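Local coordinates for protein homospermidine synthase (Legionella pneumophila subsp. pneumophila str. Philadelphia 1, PDB 2PH5) that probably catalyses formation of the polyamine homospermidine and binds NAD in a Rossmann-type domain, at residues 215-220 with 328-333; 222-227 with 322-327; 170-175 with 192-197; 198-203 with 361-366; 10-15 with 36-41. All blocks are in the same frame, centred on the assembly; numbering follows the deposited sequence.

From the N terminus, contact 5 closes the first loop, joining the residues before strand 16-19 to those after helix 23-35 in the NAD-binding Rossmann part. Contact 3 follows in series, setting helix 158-176 against helix 188-197. Contact 4 then closes a long loop by pairing strands 202-213 and 352-364; inside it nests contact 1, and inside contact 1 nests contact 2, so none of the loops cross. Contacts 1 and 2 share helix 325-336 and meet through Ser330 and Val223, on the side of the chain that touches the second subunit. Contacts 3 and 4 touch as well, with Leu171 packed on Leu363.

Contact 1: 215-220 with 328-333; sequences PPKSPG and RLSIFE
Lys217 and Gly220, on the irregular loop 215-220, run past one side of helix segment 328-333, with the CA atoms of Lys217 and Leu329 8.2 Å apart and Gly220 similarly spaced from Glu333. Lys217 reaches across with CG anti to its backbone N (chi1 172°) and an extended chain as far as CE; the bend at chi4 (-61°) then places NZ at the carboxylate of Glu333. On the way CD lies 3.8 Å from Leu329 CB, the two side chains passing in opposite senses, and CE passes Ser330 OG at 3.5 Å. That hydroxyl is engaged elsewhere, with Val223 N and Asp326 O. The salt bridge joins Lys217 NZ to Glu333 OE1 at 2.8 Å, the ammonium sitting above the carboxylate plane. The other oxygen, Glu333 OE2, accepts from the backbone Gly220 N at 2.8 Å in an almost straight bond (175°), on the syn side and somewhat out of the carboxylate plane. Lys217 NZ also donates to Ser218 O at 2.8 Å and weakly to the carbonyl of Glu221, which folds the loop around the ammonium. Nearby, Leu329 packs on Pro325 of the second subunit and Pro219 on Leu283 of the same neighbouring chain. Because each carboxylate oxygen of Glu333 has its own donor, one charged and one from the main chain, the group is fixed in rotation as well as in place. The paired charges probably favour an ionised glutamate and a protonated lysine, tying this largely surface-lying loop to the helix beside the subunit interface.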
# COMPACT_ATOMS: atom_id res chain seq x y z
N PRO A 215 5.54 0.26 -18.16
CA PRO A 215 6.48 -0.11 -17.09
C PRO A 215 5.89 0.17 -15.69
O PRO A 215 4.87 0.84 -15.56
CB PRO A 215 7.68 0.77 -17.38
CG PRO A 215 7.03 2.03 -17.83
CD PRO A 215 5.97 1.52 -18.80
N PRO A 216 6.55 -0.33 -14.63
CA PRO A 216 6.09 -0.14 -13.25
C PRO A 216 6.00 1.33 -12.85
O PRO A 216 6.35 2.23 -13.63
CB PRO A 216 7.16 -0.87 -12.43
CG PRO A 216 7.70 -1.89 -13.38
CD PRO A 216 7.79 -1.12 -14.66
N LYS A 217 5.54 1.58 -11.63
CA LYS A 217 5.43 2.94 -11.14
C LYS A 217 6.81 3.48 -10.78
O LYS A 217 7.70 2.71 -10.43
CB LYS A 217 4.54 2.99 -9.90
CG LYS A 217 4.53 4.35 -9.22
CD LYS A 217 3.79 4.28 -7.89
CE LYS A 217 3.70 5.66 -7.25
NZ LYS A 217 5.06 6.23 -6.98
N SER A 218 6.98 4.79 -10.89
CA SER A 218 8.24 5.41 -10.52
C SER A 218 8.03 6.28 -9.29
O SER A 218 6.92 6.76 -9.03
CB SER A 218 8.79 6.28 -11.66
OG SER A 218 9.44 5.48 -12.63
N PRO A 219 9.09 6.46 -8.48
CA PRO A 219 8.97 7.29 -7.29
C PRO A 219 8.68 8.72 -7.69
O PRO A 219 9.07 9.16 -8.78
CB PRO A 219 10.35 7.16 -6.65
CG PRO A 219 10.75 5.80 -7.02
CD PRO A 219 10.34 5.70 -8.47
N GLY A 220 7.99 9.45 -6.82
CA GLY A 220 7.70 10.85 -7.08
C GLY A 220 6.53 11.16 -7.98
O GLY A 220 6.45 12.26 -8.52
N ARG A 328 -2.58 2.62 -5.24
CA ARG A 328 -2.41 2.17 -3.86
C ARG A 328 -1.02 2.58 -3.42
O ARG A 328 -0.83 3.12 -2.33
CB ARG A 328 -2.55 0.66 -3.75
CG ARG A 328 -3.92 0.16 -4.13
CD ARG A 328 -3.94 -1.36 -4.28
NE ARG A 328 -5.02 -1.76 -5.16
CZ ARG A 328 -5.18 -2.97 -5.67
NH1 ARG A 328 -6.21 -3.21 -6.47
NH2 ARG A 328 -4.33 -3.94 -5.36
N LEU A 329 -0.05 2.32 -4.29
CA LEU A 329 1.33 2.68 -4.02
C LEU A 329 1.40 4.21 -3.93
O LEU A 329 2.14 4.75 -3.12
CB LEU A 329 2.24 2.19 -5.15
CG LEU A 329 2.37 0.68 -5.37
CD1 LEU A 329 3.19 0.40 -6.63
CD2 LEU A 329 3.04 0.05 -4.17
N SER A 330 0.62 4.89 -4.76
CA SER A 330 0.61 6.35 -4.76
C SER A 330 0.14 6.93 -3.44
O SER A 330 0.78 7.80 -2.86
CB SER A 330 -0.25 6.88 -5.91
OG SER A 330 0.35 6.62 -7.16
N ILE A 331 -1.01 6.45 -2.97
CA ILE A 331 -1.55 6.90 -1.69
C ILE A 331 -0.53 6.60 -0.59
O ILE A 331 -0.28 7.45 0.27
CB ILE A 331 -2.89 6.18 -1.41
CG1 ILE A 331 -3.97 6.73 -2.35
CG2 ILE A 331 -3.28 6.34 0.05
CD1 ILE A 331 -5.22 5.89 -2.42
N PHE A 332 0.06 5.41 -0.62
CA PHE A 332 1.06 5.03 0.38
C PHE A 332 2.19 6.06 0.40
O PHE A 332 2.60 6.53 1.47
CB PHE A 332 1.60 3.62 0.06
CG PHE A 332 2.72 3.16 0.96
CD1 PHE A 332 4.04 3.51 0.70
CD2 PHE A 332 2.44 2.36 2.08
CE1 PHE A 332 5.08 3.07 1.53
CE2 PHE A 332 3.48 1.92 2.91
CZ PHE A 332 4.80 2.27 2.63
N GLU A 333 2.68 6.43 -0.79
CA GLU A 333 3.75 7.41 -0.93
C GLU A 333 3.30 8.81 -0.49
O GLU A 333 4.09 9.58 0.05
CB GLU A 333 4.24 7.43 -2.39
CG GLU A 333 5.24 8.52 -2.75
CD GLU A 333 5.74 8.40 -4.19
OE1 GLU A 333 4.90 8.33 -5.12
OE2 GLU A 333 6.98 8.39 -4.41

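Contact 2: 222-227 with 322-327; sequences FVNTWS and NPCPDA
The capped N terminus of helix 325-336 meets the end of strand 221-224 here, Cys324 and Ala327 facing Val223, Asn224 and Thr225. Cys324 is the N-cap: its SG accepts from Ala327 N at 3.5 Å, a weak bond. Val223 O points into the same first turn and lies 3.2 Å from Ala327 CA in a CH...O contact. Beside it the side chains of Val223 and Asp326 run abreast, with CG1 of Val223 4.0 Å from CB of Asp326, whose carboxylate OD1 bonds to Thr213. Asn224, with CG anti to its backbone N (chi1 -169°), brings OD1 to 3.5 Å from Ala327 CB. Thr225 offers its methyl to the cap, CG2 lying 3.8 Å from Cys324 SG, while its hydroxyl bonds to Asp209 and Thr392 and also accepts from a water between the segments. That water donates to Asn224 OD1 and to Thr225 OG1, the latter at 2.8 Å, and accepts from Cys324 N at 2.9 Å, so that a backbone amide ahead of the helix is satisfied without a direct partner on the strand. Further along, Ser227 touches NAD and caps Gly230 N at the start of helix 228-236; the side chain of Asn224 is about 8 Å from the cofactor. The motif is an N-capped helix start packed on a strand end and the residue after it, bridged by water, with Ser227 of the NAD pocket on the same segment.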
# COMPACT_ATOMS: atom_id res chain seq x y z
N PHE A 222 2.09 10.42 -8.70
CA PHE A 222 0.83 9.82 -8.29
C PHE A 222 0.21 9.25 -9.57
O PHE A 222 -0.11 9.99 -10.50
CB PHE A 222 -0.08 10.87 -7.65
CG PHE A 222 -1.20 10.28 -6.84
CD1 PHE A 222 -2.32 9.73 -7.47
CD2 PHE A 222 -1.13 10.25 -5.44
CE1 PHE A 222 -3.35 9.15 -6.72
CE2 PHE A 222 -2.16 9.68 -4.69
CZ PHE A 222 -3.27 9.13 -5.33
N VAL A 223 0.08 7.93 -9.62
CA VAL A 223 -0.46 7.24 -10.78
C VAL A 223 -1.87 6.71 -10.50
O VAL A 223 -2.13 6.10 -9.46
CB VAL A 223 0.48 6.08 -11.20
CG1 VAL A 223 0.05 5.50 -12.55
CG2 VAL A 223 1.90 6.60 -11.30
N ASN A 224 -2.78 6.94 -11.44
CA ASN A 224 -4.16 6.51 -11.27
C ASN A 224 -4.85 6.30 -12.60
O ASN A 224 -4.44 6.85 -13.63
CB ASN A 224 -4.91 7.54 -10.42
CG ASN A 224 -6.27 7.04 -9.96
OD1 ASN A 224 -6.48 5.84 -9.77
ND2 ASN A 224 -7.20 7.97 -9.77
N THR A 225 -5.90 5.49 -12.59
CA THR A 225 -6.64 5.21 -13.80
C THR A 225 -7.49 6.40 -14.20
O THR A 225 -8.04 6.44 -15.30
CB THR A 225 -7.48 3.96 -13.62
OG1 THR A 225 -8.23 4.06 -12.41
CG2 THR A 225 -6.57 2.73 -13.56
N TRP A 226 -7.60 7.37 -13.29
CA TRP A 226 -8.34 8.60 -13.55
C TRP A 226 -7.57 9.75 -12.91
O TRP A 226 -6.44 9.56 -12.47
CB TRP A 226 -9.76 8.55 -13.01
CG TRP A 226 -9.89 8.07 -11.61
CD1 TRP A 226 -9.68 6.80 -11.15
CD2 TRP A 226 -10.32 8.84 -10.47
NE1 TRP A 226 -9.96 6.73 -9.81
CE2 TRP A 226 -10.36 7.95 -9.37
CE3 TRP A 226 -10.68 10.18 -10.28
CZ2 TRP A 226 -10.74 8.37 -8.08
CZ3 TRP A 226 -11.07 10.59 -9.00
CH2 TRP A 226 -11.10 9.69 -7.92
N SER A 227 -8.18 10.93 -12.86
CA SER A 227 -7.50 12.09 -12.29
C SER A 227 -6.81 11.86 -10.95
O SER A 227 -7.46 11.55 -9.95
CB SER A 227 -8.47 13.25 -12.12
OG SER A 227 -7.80 14.33 -11.51
N ASN A 322 -11.19 0.74 -3.65
CA ASN A 322 -9.89 0.08 -3.70
C ASN A 322 -9.40 0.38 -5.11
O ASN A 322 -9.82 -0.27 -6.07
CB ASN A 322 -10.04 -1.43 -3.50
CG ASN A 322 -8.70 -2.11 -3.31
OD1 ASN A 322 -8.61 -3.34 -3.33
ND2 ASN A 322 -7.65 -1.33 -3.13
N PRO A 323 -8.53 1.39 -5.24
CA PRO A 323 -7.96 1.82 -6.52
C PRO A 323 -7.01 0.80 -7.13
O PRO A 323 -6.75 -0.25 -6.55
CB PRO A 323 -7.27 3.13 -6.17
CG PRO A 323 -6.73 2.82 -4.81
CD PRO A 323 -7.90 2.13 -4.13
N CYS A 324 -6.50 1.11 -8.32
CA CYS A 324 -5.58 0.22 -9.00
C CYS A 324 -4.29 0.17 -8.17
O CYS A 324 -3.90 1.16 -7.57
CB CYS A 324 -5.29 0.74 -10.40
SG CYS A 324 -4.43 2.30 -10.39
N PRO A 325 -3.62 -1.00 -8.14
CA PRO A 325 -2.38 -1.12 -7.37
C PRO A 325 -1.42 0.07 -7.44
O PRO A 325 -0.76 0.40 -6.45
CB PRO A 325 -1.76 -2.43 -7.89
CG PRO A 325 -2.48 -2.70 -9.18
CD PRO A 325 -3.88 -2.22 -8.92
N ASP A 326 -1.35 0.73 -8.59
CA ASP A 326 -0.48 1.89 -8.74
C ASP A 326 -0.98 3.05 -7.90
O ASP A 326 -0.19 3.81 -7.33
CB ASP A 326 -0.39 2.32 -10.21
CG ASP A 326 0.59 1.47 -11.01
OD1 ASP A 326 0.59 1.60 -12.26
OD2 ASP A 326 1.36 0.70 -10.41
N ALA A 327 -2.30 3.20 -7.81
CA ALA A 327 -2.89 4.27 -7.01
C ALA A 327 -2.74 3.91 -5.53
O ALA A 327 -2.75 4.79 -4.67
CB ALA A 327 -4.36 4.47 -7.36
O HOH W 1 -7.21 3.46 -9.83

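Contact 3: 170-175 with 192-197; sequences ALLNIA and ANLAMT
Leu194 carries most of this contact, entering from helix 188-197 between Leu171, Leu172 and Ala175 of helix 158-176. The two short helical segments run in broadly the same direction, their axes 10.3 Å apart at closest approach and crossing at 44°. All the contacts across the interface are apolar. CD2 of Leu194 lies 3.8 Å from CB and 3.9 Å from CG of Leu171, the two leucines overlapping flank to flank from opposing helices. The same methyl meets the tip of Leu172, CD2 to CD2 at 4.1 Å, where the side chains cross at about a right angle. The other branch, Leu194 CD1, turns to Ala175 CB at 4.4 Å. With CG anti to its backbone N (chi1 169°), Leu194 holds its branch point out toward helix 158-176. A second, smaller touch brings Leu171 CD2 to 4.3 Å from Ala195 CB. Outside the pair, Leu171 rests on Leu363 and Ala195 on Tyr313, both on strands of the sheet, while Leu172 packs on Pro185 in a loop. With only aliphatic carbons meeting, the segments are held by shape and by exclusion of water, and between them nothing directional fixes the angle.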
# COMPACT_ATOMS: atom_id res chain seq x y z
N ALA A 170 -30.95 -2.74 -8.34
CA ALA A 170 -30.76 -3.77 -7.32
C ALA A 170 -31.98 -3.86 -6.40
O ALA A 170 -32.42 -4.95 -6.04
CB ALA A 170 -29.50 -3.47 -6.50
N LEU A 171 -32.51 -2.70 -6.03
CA LEU A 171 -33.68 -2.64 -5.17
C LEU A 171 -34.82 -3.45 -5.78
O LEU A 171 -35.51 -4.19 -5.09
CB LEU A 171 -34.09 -1.19 -4.95
CG LEU A 171 -34.14 -0.67 -3.50
CD1 LEU A 171 -33.02 -1.26 -2.70
CD2 LEU A 171 -34.08 0.85 -3.49
N LEU A 172 -35.00 -3.33 -7.09
CA LEU A 172 -36.07 -4.07 -7.75
C LEU A 172 -35.73 -5.56 -7.87
O LEU A 172 -36.58 -6.41 -7.62
CB LEU A 172 -36.37 -3.49 -9.14
CG LEU A 172 -36.83 -2.04 -9.22
CD1 LEU A 172 -37.01 -1.66 -10.68
CD2 LEU A 172 -38.13 -1.83 -8.44
N ASN A 173 -34.49 -5.88 -8.23
CA ASN A 173 -34.10 -7.28 -8.36
C ASN A 173 -34.28 -8.02 -7.04
O ASN A 173 -34.81 -9.13 -7.02
CB ASN A 173 -32.64 -7.42 -8.82
CG ASN A 173 -32.45 -7.01 -10.26
OD1 ASN A 173 -33.42 -6.78 -10.98
ND2 ASN A 173 -31.20 -6.93 -10.69
N ILE A 174 -33.83 -7.42 -5.94
CA ILE A 174 -33.97 -8.07 -4.65
C ILE A 174 -35.44 -8.31 -4.33
O ILE A 174 -35.80 -9.27 -3.65
CB ILE A 174 -33.36 -7.22 -3.52
CG1 ILE A 174 -31.86 -7.03 -3.77
CG2 ILE A 174 -33.60 -7.90 -2.18
CD1 ILE A 174 -31.19 -6.08 -2.80
N ALA A 175 -36.30 -7.42 -4.83
CA ALA A 175 -37.74 -7.53 -4.62
C ALA A 175 -38.31 -8.74 -5.36
O ALA A 175 -39.10 -9.49 -4.81
CB ALA A 175 -38.44 -6.25 -5.07
N ALA A 192 -37.51 4.91 -1.01
CA ALA A 192 -37.05 4.78 0.36
C ALA A 192 -37.85 3.67 1.03
O ALA A 192 -37.29 2.81 1.72
CB ALA A 192 -37.24 6.09 1.11
N ASN A 193 -39.16 3.68 0.82
CA ASN A 193 -40.05 2.69 1.40
C ASN A 193 -39.69 1.27 0.97
O ASN A 193 -39.71 0.35 1.79
CB ASN A 193 -41.49 3.03 1.03
CG ASN A 193 -42.44 1.88 1.27
OD1 ASN A 193 -42.65 1.05 0.38
ND2 ASN A 193 -43.00 1.81 2.47
N LEU A 194 -39.37 1.10 -0.31
CA LEU A 194 -38.98 -0.20 -0.84
C LEU A 194 -37.68 -0.63 -0.18
O LEU A 194 -37.48 -1.81 0.10
CB LEU A 194 -38.77 -0.14 -2.35
CG LEU A 194 -38.10 -1.38 -2.96
CD1 LEU A 194 -38.97 -2.59 -2.74
CD2 LEU A 194 -37.84 -1.17 -4.44
N ALA A 195 -36.78 0.32 0.07
CA ALA A 195 -35.51 -0.02 0.70
C ALA A 195 -35.74 -0.53 2.11
O ALA A 195 -35.14 -1.53 2.53
CB ALA A 195 -34.59 1.20 0.72
N MSE A 196 -36.61 0.14 2.85
CA MSE A 196 -36.90 -0.25 4.21
C MSE A 196 -37.65 -1.58 4.28
O MSE A 196 -37.32 -2.45 5.08
CB MSE A 196 -37.72 0.83 4.90
CG MSE A 196 -38.10 0.47 6.32
SE MSE A 196 -39.53 1.60 6.96
CE MSE A 196 -41.00 0.56 6.24
N THR A 197 -38.67 -1.74 3.44
CA THR A 197 -39.45 -2.96 3.42
C THR A 197 -38.57 -4.16 3.08
O THR A 197 -38.89 -5.30 3.45
CB THR A 197 -40.67 -2.85 2.44
OG1 THR A 197 -41.35 -4.11 2.36
CG2 THR A 197 -40.22 -2.43 1.07

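Contact 4: 198-203 with 361-366; sequences LGIKVI and VLLMGN
Asn366 and Leu198 join through the one flat side-chain group of the contact, the amide of Asn366. One face of it, over CG, is covered by Ile174 CG2 of helix 158-176, and at the edge ND2 donates to Leu198 O at 2.9 Å, nearly in the amide plane; OD1 is taken by Arg368 N. Next in the chain, Gly199 closes the preceding helix in a Schellman motif, and its carbonyl O lies 3.1 Å from Gly365 CA. The strands then pair antiparallel, Val202 with Met364 as a hydrogen-bonded pair and Ile203 with Leu363 as a non-hydrogen-bonded one. A classic beta bulge sets Lys201 and Val202 both against Met364: its carbonyl O accepts from Lys201 N at 2.8 Å and, weakly, from Val202 N, while Met364 N returns a bond to Val202 O at 2.9 Å. Met364, present as selenomethionine, bends at chi2 and chi3 (-92°), which brings CE to 3.6 Å from Val202 CG2, and Val202 CG1 sits 3.6 Å from Met364 CB. On the other face of the sheet Ile203 CG1 is 4.0 Å from Leu363 CG, and CD1 of Ile200 reaches Leu363 CB from across. That face is covered by helix 158-176, with Ile167 on Ile203; strand 202-213 has strand 311-322 at its other edge, and strand 352-364 is flanked in turn by strand 370-378.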
# COMPACT_ATOMS: atom_id res chain seq x y z
N LEU A 198 -37.45 -3.92 2.41
CA LEU A 198 -36.51 -4.98 2.05
C LEU A 198 -35.43 -5.24 3.11
O LEU A 198 -34.61 -6.14 2.95
CB LEU A 198 -35.85 -4.68 0.70
CG LEU A 198 -36.58 -5.22 -0.53
CD1 LEU A 198 -38.09 -5.11 -0.36
CD2 LEU A 198 -36.11 -4.45 -1.75
N GLY A 199 -35.41 -4.44 4.17
CA GLY A 199 -34.43 -4.64 5.23
C GLY A 199 -33.02 -4.13 5.00
O GLY A 199 -32.08 -4.53 5.70
N ILE A 200 -32.87 -3.25 4.03
CA ILE A 200 -31.58 -2.67 3.71
C ILE A 200 -31.11 -1.81 4.86
O ILE A 200 -31.73 -0.80 5.18
CB ILE A 200 -31.67 -1.80 2.46
CG1 ILE A 200 -32.34 -2.58 1.33
CG2 ILE A 200 -30.28 -1.35 2.05
CD1 ILE A 200 -31.60 -3.84 0.94
N LYS A 201 -30.01 -2.22 5.47
CA LYS A 201 -29.45 -1.48 6.59
C LYS A 201 -28.26 -0.62 6.17
O LYS A 201 -27.98 0.41 6.78
CB LYS A 201 -29.00 -2.45 7.69
CG LYS A 201 -30.13 -3.20 8.36
CD LYS A 201 -29.57 -4.22 9.34
CE LYS A 201 -30.66 -4.87 10.16
NZ LYS A 201 -30.04 -5.66 11.26
N VAL A 202 -27.58 -1.05 5.11
CA VAL A 202 -26.42 -0.31 4.62
C VAL A 202 -26.15 -0.57 3.14
O VAL A 202 -26.27 -1.69 2.65
CB VAL A 202 -25.16 -0.66 5.47
CG1 VAL A 202 -25.01 -2.16 5.59
CG2 VAL A 202 -23.90 -0.06 4.85
N ILE A 203 -25.81 0.51 2.43
CA ILE A 203 -25.49 0.46 1.01
C ILE A 203 -24.07 0.96 0.79
O ILE A 203 -23.70 2.04 1.24
CB ILE A 203 -26.42 1.39 0.19
CG1 ILE A 203 -27.87 0.87 0.20
CG2 ILE A 203 -25.91 1.48 -1.24
CD1 ILE A 203 -28.81 1.69 -0.70
N VAL A 361 -22.73 -1.35 -6.55
CA VAL A 361 -23.30 -1.05 -5.25
C VAL A 361 -23.65 -2.31 -4.47
O VAL A 361 -24.20 -3.26 -5.02
CB VAL A 361 -24.57 -0.19 -5.36
CG1 VAL A 361 -24.20 1.23 -5.73
CG2 VAL A 361 -25.50 -0.79 -6.40
N LEU A 362 -23.34 -2.29 -3.19
CA LEU A 362 -23.60 -3.42 -2.33
C LEU A 362 -24.73 -3.08 -1.38
O LEU A 362 -24.62 -2.13 -0.60
CB LEU A 362 -22.33 -3.76 -1.55
CG LEU A 362 -22.31 -5.00 -0.66
CD1 LEU A 362 -22.61 -6.23 -1.51
CD2 LEU A 362 -20.92 -5.12 0.01
N LEU A 363 -25.82 -3.84 -1.44
CA LEU A 363 -26.95 -3.61 -0.54
C LEU A 363 -26.94 -4.72 0.50
O LEU A 363 -26.98 -5.89 0.14
CB LEU A 363 -28.27 -3.62 -1.29
CG LEU A 363 -28.50 -2.36 -2.12
CD1 LEU A 363 -27.47 -2.28 -3.25
CD2 LEU A 363 -29.90 -2.39 -2.68
N MSE A 364 -26.87 -4.36 1.78
CA MSE A 364 -26.84 -5.34 2.87
C MSE A 364 -28.05 -5.20 3.81
O MSE A 364 -28.55 -4.10 4.03
CB MSE A 364 -25.56 -5.17 3.69
CG MSE A 364 -24.27 -5.35 2.90
SE MSE A 364 -22.80 -4.26 3.58
CE MSE A 364 -23.08 -2.69 2.47
N GLY A 365 -28.50 -6.33 4.36
CA GLY A 365 -29.64 -6.32 5.27
C GLY A 365 -30.74 -7.31 4.94
O GLY A 365 -31.35 -7.90 5.84
N ASN A 366 -31.00 -7.51 3.65
CA ASN A 366 -32.04 -8.43 3.22
C ASN A 366 -31.71 -9.89 3.51
O ASN A 366 -30.56 -10.31 3.43
CB ASN A 366 -32.33 -8.26 1.72
CG ASN A 366 -33.50 -9.11 1.25
OD1 ASN A 366 -33.32 -10.24 0.81
ND2 ASN A 366 -34.71 -8.57 1.37

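Contact 5: 10-15 with 36-41; sequences ILFKNR and FDIKPS
Phe12 and Ile38 extend in the same direction, and the methyl CD1 of Ile38 meets the edge of the Phe12 ring near its plane, 3.5 Å from Phe12 CD1. CG of Phe12 stands anti to the backbone N (chi1 -166°), which carries the ring to the Ile38 side; Asn14 N lies over one face, toward the rim. Ile38 CD1 also touches Asn14 O at 4.0 Å. Phe36 crosses Ile10 obliquely: CB of Ile10 lies 3.9 Å from Phe36 CD1, and CB of Phe12 comes to 4.0 Å from the same ring atom, so the ring of Phe36 has Ile10 and Phe12 as neighbours. Leu11 and Asp37 again run alongside, the methyl CD2 of Leu11 3.3 Å from Asp37 OD2. Between the two backbones one hydrogen bond is made, Asp37 N to Ile10 O at 3.0 Å and nearly straight (168°), the donor tilted from the carbonyl plane. The same oxygen is 3.4 Å from Phe36 CA in a CH...O contact. Asp37 is the centre of an inverse gamma turn, closed by a weak bond from Ile38 N to Phe36 O. Beyond the segments, Phe16 stacks on Phe12 and meets Phe36 edge-to-face, Ile405 and Ile408 of helix 391-408 pack on Phe36, and the side chain of Gln42 bonds to the carbonyls of Phe12 and Asn14. The chemistry is therefore mainly an aromatic and aliphatic cluster, with one main-chain bond between the segments, that holds the residues leading into strand 16-19 to the turn after helix 23-35 in the Rossmann beta-alpha unit.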
# COMPACT_ATOMS: atom_id res chain seq x y z
N ILE A 10 -28.46 8.59 -33.41
CA ILE A 10 -29.33 9.73 -33.12
C ILE A 10 -28.98 10.97 -33.95
O ILE A 10 -27.82 11.37 -34.02
CB ILE A 10 -29.24 10.13 -31.62
CG1 ILE A 10 -29.26 8.88 -30.73
CG2 ILE A 10 -30.38 11.08 -31.27
CD1 ILE A 10 -30.49 8.01 -30.88
N LEU A 11 -29.98 11.57 -34.58
CA LEU A 11 -29.76 12.77 -35.40
C LEU A 11 -29.71 14.00 -34.50
O LEU A 11 -30.55 14.18 -33.62
CB LEU A 11 -30.87 12.93 -36.44
CG LEU A 11 -30.95 11.88 -37.56
CD1 LEU A 11 -32.24 12.06 -38.35
CD2 LEU A 11 -29.74 12.01 -38.47
N PHE A 12 -28.72 14.85 -34.74
CA PHE A 12 -28.54 16.06 -33.96
C PHE A 12 -28.21 17.22 -34.88
O PHE A 12 -27.17 17.23 -35.55
CB PHE A 12 -27.42 15.85 -32.94
CG PHE A 12 -27.37 16.89 -31.87
CD1 PHE A 12 -26.29 17.77 -31.78
CD2 PHE A 12 -28.41 17.00 -30.95
CE1 PHE A 12 -26.24 18.74 -30.78
CE2 PHE A 12 -28.38 17.97 -29.95
CZ PHE A 12 -27.28 18.84 -29.86
N LYS A 13 -29.11 18.20 -34.93
CA LYS A 13 -28.94 19.36 -35.79
C LYS A 13 -28.25 20.55 -35.12
O LYS A 13 -28.02 21.58 -35.76
CB LYS A 13 -30.30 19.80 -36.35
CG LYS A 13 -30.64 19.21 -37.72
CD LYS A 13 -29.68 19.73 -38.80
CE LYS A 13 -30.04 19.20 -40.19
NZ LYS A 13 -29.11 19.69 -41.26
N ASN A 14 -27.91 20.40 -33.85
CA ASN A 14 -27.25 21.48 -33.13
C ASN A 14 -25.76 21.24 -32.93
O ASN A 14 -25.13 20.50 -33.68
CB ASN A 14 -27.95 21.72 -31.80
CG ASN A 14 -29.25 22.47 -31.97
OD1 ASN A 14 -30.17 21.99 -32.62
ND2 ASN A 14 -29.32 23.67 -31.40
N ARG A 15 -25.19 21.88 -31.91
CA ARG A 15 -23.77 21.70 -31.68
C ARG A 15 -23.47 21.35 -30.25
O ARG A 15 -24.23 21.68 -29.35
CB ARG A 15 -23.01 22.96 -32.10
CG ARG A 15 -23.38 24.19 -31.33
CD ARG A 15 -23.94 25.29 -32.24
NE ARG A 15 -23.26 26.57 -32.03
CZ ARG A 15 -23.73 27.74 -32.42
NH1 ARG A 15 -24.89 27.82 -33.06
NH2 ARG A 15 -23.03 28.85 -32.20
N PHE A 36 -24.02 9.62 -32.23
CA PHE A 36 -24.63 10.73 -32.95
C PHE A 36 -24.17 10.84 -34.39
O PHE A 36 -22.98 10.72 -34.68
CB PHE A 36 -24.35 12.05 -32.22
CG PHE A 36 -25.05 12.15 -30.90
CD1 PHE A 36 -26.36 12.60 -30.83
CD2 PHE A 36 -24.42 11.76 -29.73
CE1 PHE A 36 -27.04 12.65 -29.61
CE2 PHE A 36 -25.08 11.81 -28.50
CZ PHE A 36 -26.39 12.26 -28.45
N ASP A 37 -25.13 11.05 -35.29
CA ASP A 37 -24.84 11.20 -36.71
C ASP A 37 -24.56 12.68 -36.91
O ASP A 37 -25.22 13.37 -37.69
CB ASP A 37 -26.04 10.77 -37.56
CG ASP A 37 -25.80 10.97 -39.04
OD1 ASP A 37 -24.69 10.64 -39.51
OD2 ASP A 37 -26.73 11.45 -39.72
N ILE A 38 -23.56 13.15 -36.18
CA ILE A 38 -23.17 14.54 -36.19
C ILE A 38 -21.87 14.75 -36.95
O ILE A 38 -21.09 13.81 -37.16
CB ILE A 38 -23.04 15.02 -34.73
CG1 ILE A 38 -23.08 16.54 -34.66
CG2 ILE A 38 -21.77 14.49 -34.10
CD1 ILE A 38 -23.17 17.07 -33.24
N LYS A 39 -21.65 15.99 -37.37
CA LYS A 39 -20.43 16.34 -38.10
C LYS A 39 -19.44 16.88 -37.08
O LYS A 39 -19.84 17.44 -36.06
CB LYS A 39 -20.70 17.43 -39.14
CG LYS A 39 -22.06 17.36 -39.83
CD LYS A 39 -22.22 18.49 -40.85
CE LYS A 39 -23.66 18.64 -41.35
NZ LYS A 39 -24.61 19.14 -40.30
N PRO A 40 -18.14 16.73 -37.35
CA PRO A 40 -17.15 17.24 -36.41
C PRO A 40 -17.29 18.76 -36.26
O PRO A 40 -17.00 19.30 -35.20
CB PRO A 40 -15.83 16.82 -37.06
CG PRO A 40 -16.16 16.78 -38.52
CD PRO A 40 -17.49 16.09 -38.51
N SER A 41 -17.74 19.44 -37.31
CA SER A 41 -17.91 20.89 -37.24
C SER A 41 -18.97 21.25 -36.20
O SER A 41 -19.03 22.39 -35.73
CB SER A 41 -18.31 21.46 -38.61
OG SER A 41 -19.59 21.00 -39.01